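Lem22 (Legionella pneumophila subsp. pneumophila ATCC 43290, PDB 5WD9) is a Legionella effector of undetermined biochemical activity, a small all-helical protein that probably acts by binding partner molecules in the infected host cell. Local coordinates at residues E7-Q18 against N37-M46. Residues are numbered along the deposited sequence; the frame is centred on the assembly and turned at random.
Sequences ELTRLKEYMEDQ and NAHTEHFVKM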
ATOM      1  N   GLU A   7      -7.287   6.558  10.159  1.00  7.57           N
ATOM      2  CA  GLU A   7      -6.522   6.690   8.925  1.00  7.30           C
ATOM      3  C   GLU A   7      -5.740   5.422   8.621  1.00  6.25           C
ATOM      4  O   GLU A   7      -5.688   4.986   7.464  1.00  6.00           O
ATOM      5  CB  GLU A   7      -5.595   7.900   8.989  1.00  8.14           C
ATOM      6  CG  GLU A   7      -6.330   9.233   9.060  1.00  9.67           C
ATOM      7  CD  GLU A   7      -6.956   9.677   7.745  1.00 15.26           C
ATOM      8  OE1 GLU A   7      -6.762   9.019   6.701  1.00 11.81           O
ATOM      9  OE2 GLU A   7      -7.658  10.713   7.762  1.00 17.83           O
ATOM     10  N   LEU A   8      -5.145   4.799   9.637  1.00  6.04           N
ATOM     11  CA  LEU A   8      -4.386   3.581   9.382  1.00  6.84           C
ATOM     12  C   LEU A   8      -5.302   2.409   9.059  1.00  5.81           C
ATOM     13  O   LEU A   8      -4.950   1.559   8.235  1.00  5.69           O
ATOM     14  CB  LEU A   8      -3.458   3.262  10.553  1.00  8.49           C
ATOM     15  CG  LEU A   8      -2.289   4.235  10.687  1.00  9.49           C
ATOM     16  CD1 LEU A   8      -1.326   3.716  11.734  1.00 21.04           C
ATOM     17  CD2 LEU A   8      -1.579   4.458   9.351  1.00 13.70           C
ATOM     18  N   THR A   9      -6.476   2.340   9.688  1.00  5.62           N
ATOM     19  CA  THR A   9      -7.452   1.319   9.328  1.00  6.35           C
ATOM     20  C   THR A   9      -7.843   1.454   7.863  1.00  4.85           C
ATOM     21  O   THR A   9      -7.832   0.478   7.109  1.00  6.32           O
ATOM     22  CB  THR A   9      -8.681   1.443  10.228  1.00  6.16           C
ATOM     23  OG1 THR A   9      -8.287   1.191  11.583  1.00  6.49           O
ATOM     24  CG2 THR A   9      -9.746   0.430   9.836  1.00  7.74           C
ATOM     25  N   ARG A  10      -8.155   2.676   7.440  1.00  5.55           N
ATOM     26  CA  ARG A  10      -8.506   2.901   6.045  1.00  4.98           C
ATOM     27  C   ARG A  10      -7.351   2.562   5.125  1.00  5.06           C
ATOM     28  O   ARG A  10      -7.560   1.951   4.075  1.00  6.21           O
ATOM     29  CB  ARG A  10      -8.942   4.351   5.824  1.00  6.93           C
ATOM     30  CG  ARG A  10     -10.392   4.626   6.215  1.00  7.79           C
ATOM     31  CD  ARG A  10     -10.816   6.095   5.965  1.00 15.56           C
ATOM     32  NE  ARG A  10     -10.265   6.624   4.722  1.00 16.68           N
ATOM     33  CZ  ARG A  10      -9.972   7.901   4.513  1.00 20.21           C
ATOM     34  NH1 ARG A  10     -10.181   8.815   5.453  1.00 20.38           N
ATOM     35  NH2 ARG A  10      -9.442   8.261   3.364  1.00 14.81           N
ATOM     36  N   LEU A  11      -6.123   2.944   5.493  1.00  4.57           N
ATOM     37  CA  LEU A  11      -4.981   2.715   4.616  1.00  5.72           C
ATOM     38  C   LEU A  11      -4.727   1.225   4.453  1.00  4.82           C
ATOM     39  O   LEU A  11      -4.495   0.744   3.334  1.00  5.34           O
ATOM     40  CB  LEU A  11      -3.729   3.408   5.151  1.00  7.23           C
ATOM     41  CG  LEU A  11      -2.455   3.064   4.367  1.00  5.57           C
ATOM     42  CD1 LEU A  11      -2.517   3.578   2.948  1.00  6.35           C
ATOM     43  CD2 LEU A  11      -1.230   3.590   5.091  1.00  8.14           C
ATOM     44  N   LYS A  12      -4.743   0.483   5.561  1.00  5.30           N
ATOM     45  CA  LYS A  12      -4.502  -0.948   5.486  1.00  6.23           C
ATOM     46  C   LYS A  12      -5.479  -1.592   4.521  1.00  4.74           C
ATOM     47  O   LYS A  12      -5.093  -2.351   3.620  1.00  5.77           O
ATOM     48  CB  LYS A  12      -4.629  -1.552   6.888  1.00  7.68           C
ATOM     49  CG  LYS A  12      -4.216  -3.010   6.996  1.00  8.97           C
ATOM     50  CD  LYS A  12      -5.355  -3.970   6.714  1.00 11.61           C
ATOM     51  CE  LYS A  12      -4.948  -5.400   7.068  1.00 13.63           C
ATOM     52  NZ  LYS A  12      -5.969  -6.394   6.658  1.00 16.70           N
ATOM     53  N   GLU A  13      -6.756  -1.284   4.687  1.00  5.38           N
ATOM     54  CA  GLU A  13      -7.756  -1.940   3.867  1.00  5.74           C
ATOM     55  C   GLU A  13      -7.741  -1.421   2.440  1.00  5.64           C
ATOM     56  O   GLU A  13      -7.999  -2.191   1.512  1.00  7.14           O
ATOM     57  CB  GLU A  13      -9.120  -1.830   4.524  1.00  6.40           C
ATOM     58  CG  GLU A  13      -9.122  -2.544   5.854  1.00  8.32           C
ATOM     59  CD  GLU A  13     -10.484  -2.648   6.469  1.00  9.73           C
ATOM     60  OE1 GLU A  13     -11.484  -2.337   5.787  1.00 10.08           O
ATOM     61  OE2 GLU A  13     -10.539  -3.060   7.645  1.00 12.31           O
ATOM     62  N   TYR A  14      -7.406  -0.142   2.248  1.00  4.91           N
ATOM     63  CA  TYR A  14      -7.248   0.404   0.902  1.00  6.22           C
ATOM     64  C   TYR A  14      -6.145  -0.333   0.153  1.00  5.72           C
ATOM     65  O   TYR A  14      -6.331  -0.762  -0.986  1.00  5.83           O
ATOM     66  CB  TYR A  14      -6.929   1.897   1.011  1.00  4.78           C
ATOM     67  CG  TYR A  14      -6.734   2.587  -0.316  1.00  6.13           C
ATOM     68  CD1 TYR A  14      -7.773   3.278  -0.905  1.00 10.39           C
ATOM     69  CD2 TYR A  14      -5.510   2.568  -0.975  1.00  6.45           C
ATOM     70  CE1 TYR A  14      -7.601   3.922  -2.114  1.00 10.24           C
ATOM     71  CE2 TYR A  14      -5.342   3.206  -2.185  1.00  7.15           C
ATOM     72  CZ  TYR A  14      -6.383   3.879  -2.733  1.00  7.76           C
ATOM     73  OH  TYR A  14      -6.215   4.513  -3.956  1.00  9.65           O
ATOM     74  N   MET A  15      -4.992  -0.501   0.794  1.00  5.54           N
ATOM     75  CA  MET A  15      -3.878  -1.182   0.141  1.00  5.74           C
ATOM     76  C   MET A  15      -4.218  -2.630  -0.159  1.00  5.51           C
ATOM     77  O   MET A  15      -3.912  -3.131  -1.245  1.00  6.12           O
ATOM     78  CB  MET A  15      -2.629  -1.110   1.013  1.00  5.62           C
ATOM     79  CG  MET A  15      -2.039   0.287   1.132  1.00  6.62           C
ATOM     80  SD  MET A  15      -0.565   0.311   2.175  1.00  7.32           S
ATOM     81  CE  MET A  15       0.657  -0.326   1.020  1.00  9.89           C
ATOM     82  N   GLU A  16      -4.843  -3.324   0.796  1.00  6.23           N
ATOM     83  CA  GLU A  16      -5.209  -4.716   0.565  0.59  7.70           C
ATOM     84  C   GLU A  16      -6.167  -4.829  -0.613  1.00  6.99           C
ATOM     85  O   GLU A  16      -6.010  -5.708  -1.470  1.00  8.58           O
ATOM     86  CB  GLU A  16      -5.819  -5.311   1.832  0.59 11.16           C
ATOM     87  CG  GLU A  16      -6.089  -6.801   1.742  0.59 14.75           C
ATOM     88  CD  GLU A  16      -6.266  -7.437   3.104  0.59 21.09           C
ATOM     89  OE1 GLU A  16      -5.641  -6.954   4.077  0.59 23.29           O
ATOM     90  OE2 GLU A  16      -7.036  -8.415   3.200  0.59 23.75           O
ATOM     91  N   ASP A  17      -7.142  -3.924  -0.686  1.00  7.20           N
ATOM     92  CA  ASP A  17      -8.112  -3.919  -1.773  1.00  7.55           C
ATOM     93  C   ASP A  17      -7.435  -3.673  -3.113  1.00  7.29           C
ATOM     94  O   ASP A  17      -7.716  -4.361  -4.096  1.00  7.86           O
ATOM     95  CB  ASP A  17      -9.150  -2.832  -1.496  1.00  7.41           C
ATOM     96  CG  ASP A  17     -10.167  -2.705  -2.588  1.00 11.53           C
ATOM     97  OD1 ASP A  17     -11.110  -3.517  -2.592  1.00 15.72           O
ATOM     98  OD2 ASP A  17     -10.034  -1.798  -3.439  1.00 11.81           O
ATOM     99  N   GLN A  18      -6.552  -2.680  -3.182  1.00  6.69           N
ATOM    100  CA  GLN A  18      -5.899  -2.378  -4.451  1.00  6.87           C
ATOM    101  C   GLN A  18      -4.942  -3.484  -4.875  1.00  6.53           C
ATOM    102  O   GLN A  18      -4.856  -3.807  -6.062  1.00  7.27           O
ATOM    103  CB  GLN A  18      -5.182  -1.039  -4.355  1.00  6.82           C
ATOM    104  CG  GLN A  18      -6.106   0.144  -4.064  1.00  9.47           C
ATOM    105  CD  GLN A  18      -7.096   0.387  -5.189  1.00 11.26           C
ATOM    106  OE1 GLN A  18      -6.732   0.948  -6.222  1.00 11.03           O
ATOM    107  NE2 GLN A  18      -8.344  -0.026  -4.995  1.00 11.13           N
ATOM    108  N   ASN A  37      -1.891   3.137  -7.055  1.00  6.76           N
ATOM    109  CA  ASN A  37      -2.825   3.689  -6.076  1.00  7.01           C
ATOM    110  C   ASN A  37      -2.426   3.284  -4.668  1.00  6.17           C
ATOM    111  O   ASN A  37      -2.404   4.118  -3.759  1.00  5.57           O
ATOM    112  CB  ASN A  37      -4.242   3.196  -6.348  1.00  7.99           C
ATOM    113  CG  ASN A  37      -4.886   3.861  -7.524  1.00 10.58           C
ATOM    114  OD1 ASN A  37      -4.445   4.905  -8.013  1.00 12.78           O
ATOM    115  ND2 ASN A  37      -5.948   3.244  -7.998  1.00 11.05           N
ATOM    116  N   ALA A  38      -2.114   2.001  -4.467  1.00  6.34           N
ATOM    117  CA  ALA A  38      -1.634   1.556  -3.160  1.00  5.78           C
ATOM    118  C   ALA A  38      -0.383   2.320  -2.763  1.00  6.53           C
ATOM    119  O   ALA A  38      -0.234   2.736  -1.609  1.00  6.26           O
ATOM    120  CB  ALA A  38      -1.339   0.056  -3.182  1.00  5.59           C
ATOM    121  N   HIS A  39       0.518   2.536  -3.712  1.00  5.75           N
ATOM    122  CA  HIS A  39       1.753   3.247  -3.432  1.00  5.99           C
ATOM    123  C   HIS A  39       1.480   4.684  -3.015  1.00  5.32           C
ATOM    124  O   HIS A  39       2.038   5.176  -2.020  1.00  5.88           O
ATOM    125  CB  HIS A  39       2.634   3.216  -4.684  1.00  7.44           C
ATOM    126  CG  HIS A  39       4.002   3.768  -4.464  1.00  8.93           C
ATOM    127  ND1 HIS A  39       4.260   5.117  -4.385  1.00 14.72           N
ATOM    128  CD2 HIS A  39       5.188   3.144  -4.262  1.00 15.37           C
ATOM    129  CE1 HIS A  39       5.554   5.302  -4.166  1.00 12.38           C
ATOM    130  NE2 HIS A  39       6.135   4.119  -4.086  1.00 15.71           N
ATOM    131  N   THR A  40       0.657   5.389  -3.799  1.00  4.95           N
ATOM    132  CA  THR A  40       0.348   6.780  -3.512  1.00  5.57           C
ATOM    133  C   THR A  40      -0.266   6.913  -2.133  1.00  4.74           C
ATOM    134  O   THR A  40       0.119   7.783  -1.344  1.00  5.51           O
ATOM    135  CB  THR A  40      -0.625   7.311  -4.559  1.00  6.39           C
ATOM    136  OG1 THR A  40      -0.004   7.213  -5.849  1.00  7.52           O
ATOM    137  CG2 THR A  40      -0.989   8.769  -4.266  1.00  7.75           C
ATOM    138  N   GLU A  41      -1.258   6.080  -1.830  1.00  4.61           N
ATOM    139  CA  GLU A  41      -1.959   6.227  -0.573  1.00  6.02           C
ATOM    140  C   GLU A  41      -1.028   5.953   0.592  1.00  4.61           C
ATOM    141  O   GLU A  41      -1.047   6.672   1.592  1.00  5.96           O
ATOM    142  CB  GLU A  41      -3.156   5.289  -0.544  1.00  6.02           C
ATOM    143  CG  GLU A  41      -4.242   5.725   0.421  1.00  6.21           C
ATOM    144  CD  GLU A  41      -4.915   7.040   0.067  1.00  5.80           C
ATOM    145  OE1 GLU A  41      -4.710   7.550  -1.056  1.00  6.98           O
ATOM    146  OE2 GLU A  41      -5.634   7.575   0.916  1.00  6.76           O
ATOM    147  N   HIS A  42      -0.181   4.936   0.466  1.00  5.17           N
ATOM    148  CA  HIS A  42       0.797   4.651   1.503  1.00  6.64           C
ATOM    149  C   HIS A  42       1.750   5.829   1.701  1.00  5.77           C
ATOM    150  O   HIS A  42       2.035   6.231   2.838  1.00  6.80           O
ATOM    151  CB  HIS A  42       1.540   3.359   1.151  1.00  6.05           C
ATOM    152  CG  HIS A  42       2.588   2.979   2.147  1.00  5.20           C
ATOM    153  ND1 HIS A  42       3.885   3.442   2.080  1.00  7.72           N
ATOM    154  CD2 HIS A  42       2.530   2.176   3.238  1.00  6.22           C
ATOM    155  CE1 HIS A  42       4.583   2.935   3.082  1.00  8.73           C
ATOM    156  NE2 HIS A  42       3.783   2.159   3.794  1.00  7.75           N
ATOM    157  N   PHE A  43       2.251   6.402   0.607  1.00  5.53           N
ATOM    158  CA  PHE A  43       3.194   7.502   0.743  1.00  6.91           C
ATOM    159  C   PHE A  43       2.550   8.690   1.434  1.00  7.19           C
ATOM    160  O   PHE A  43       3.130   9.279   2.356  1.00  8.32           O
ATOM    161  CB  PHE A  43       3.744   7.914  -0.619  1.00  6.92           C
ATOM    162  CG  PHE A  43       4.626   9.112  -0.542  1.00  9.16           C
ATOM    163  CD1 PHE A  43       5.915   8.999  -0.049  1.00  8.44           C
ATOM    164  CD2 PHE A  43       4.154  10.363  -0.883  1.00  9.72           C
ATOM    165  CE1 PHE A  43       6.732  10.107   0.050  1.00 11.79           C
ATOM    166  CE2 PHE A  43       4.974  11.481  -0.781  1.00 13.40           C
ATOM    167  CZ  PHE A  43       6.260  11.346  -0.319  1.00 13.39           C
ATOM    168  N   VAL A  44       1.350   9.063   0.998  1.00  7.08           N
ATOM    169  CA  VAL A  44       0.686  10.225   1.581  1.00  7.62           C
ATOM    170  C   VAL A  44       0.373   9.981   3.054  1.00  8.33           C
ATOM    171  O   VAL A  44       0.697  10.794   3.930  1.00  9.84           O
ATOM    172  CB  VAL A  44      -0.579  10.564   0.772  1.00  8.70           C
ATOM    173  CG1 VAL A  44      -1.406  11.628   1.493  1.00 12.03           C
ATOM    174  CG2 VAL A  44      -0.215  11.000  -0.649  1.00  9.18           C
ATOM    175  N   LYS A  45      -0.239   8.850   3.359  1.00  7.40           N
ATOM    176  CA  LYS A  45      -0.747   8.628   4.712  1.00  8.04           C
ATOM    177  C   LYS A  45       0.365   8.295   5.699  1.00  9.01           C
ATOM    178  O   LYS A  45       0.313   8.713   6.858  1.00 10.01           O
ATOM    179  CB  LYS A  45      -1.809   7.528   4.703  1.00  7.16           C
ATOM    180  CG  LYS A  45      -3.089   7.909   3.960  1.00  6.83           C
ATOM    181  CD  LYS A  45      -3.823   9.053   4.624  1.00  8.04           C
ATOM    182  CE  LYS A  45      -5.016   9.458   3.779  1.00  9.21           C
ATOM    183  NZ  LYS A  45      -5.828  10.452   4.521  1.00 10.58           N
ATOM    184  N   MET A  46       1.368   7.529   5.282  1.00  9.29           N
ATOM    185  CA  MET A  46       2.455   7.249   6.216  1.00  9.75           C
ATOM    186  C   MET A  46       3.325   8.472   6.446  1.00 14.56           C
ATOM    187  O   MET A  46       3.877   8.635   7.541  1.00 11.99           O
ATOM    188  CB  MET A  46       3.270   6.051   5.742  1.00 11.34           C
ATOM    189  CG  MET A  46       2.460   4.765   5.672  1.00 11.25           C
ATOM    190  SD  MET A  46       1.734   4.247   7.255  1.00 14.15           S
ATOM    191  CE  MET A  46       3.215   3.843   8.175  1.00 21.05           C
TER
HETATM  192  O   HOH W   1      -4.443   6.771  -3.659  1.00 13.04           O
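L11 enters the hole formed by E41, H42, K45 and M46 as a knob, its two methyl branches dividing the work: CD1 lies 3.7 Å from the backbone N of H42, while CD2 reaches SD of M46. CG lies anti to the backbone N (chi1 173°), which places CD1 at the E41-H42 backbone and CD2 at M46. L8 CD2 meets the same sulfur at 3.9 Å. One turn after L11, M15 brings its SD to the edge of the H42 imidazole, 3.8 Å from CD2 of that ring, and the CA atoms of M15 and A38 come within 4.8 Å, the nearest such pair. Helix 58-87 closes this inner side, Y71 stacking on H42.

In contrast to buried L8, L11, M15 and A38, the outer side is polar, partly open to solvent and bridged by water. Y14 stands between Q18 CG on one ring face and E41 CG on the other, the latter a CH-pi contact 3.9 Å from the ring centroid. A water joins Y14 OH to E41 OE1 and, weakly, to N37 O. Beyond it, N37 ND2 donates to Q18 OE1 at 3.0 Å in a nearly straight bond, while N37 OD1 is taken by K33. At the other end K45 NZ approaches E7 OE1 from above the carboxylate plane, a 2.8 Å salt bridge; R10 NH1 makes a long one to the same oxygen, by charge alone, and the shared carboxylate probably offsets the like charges of R10 and K45.

Segments 7-18 and 37-46 thus run antiparallel, 165° between their directions, joining helices 4-24 and 28-52 as in an antiparallel three-helix bundle.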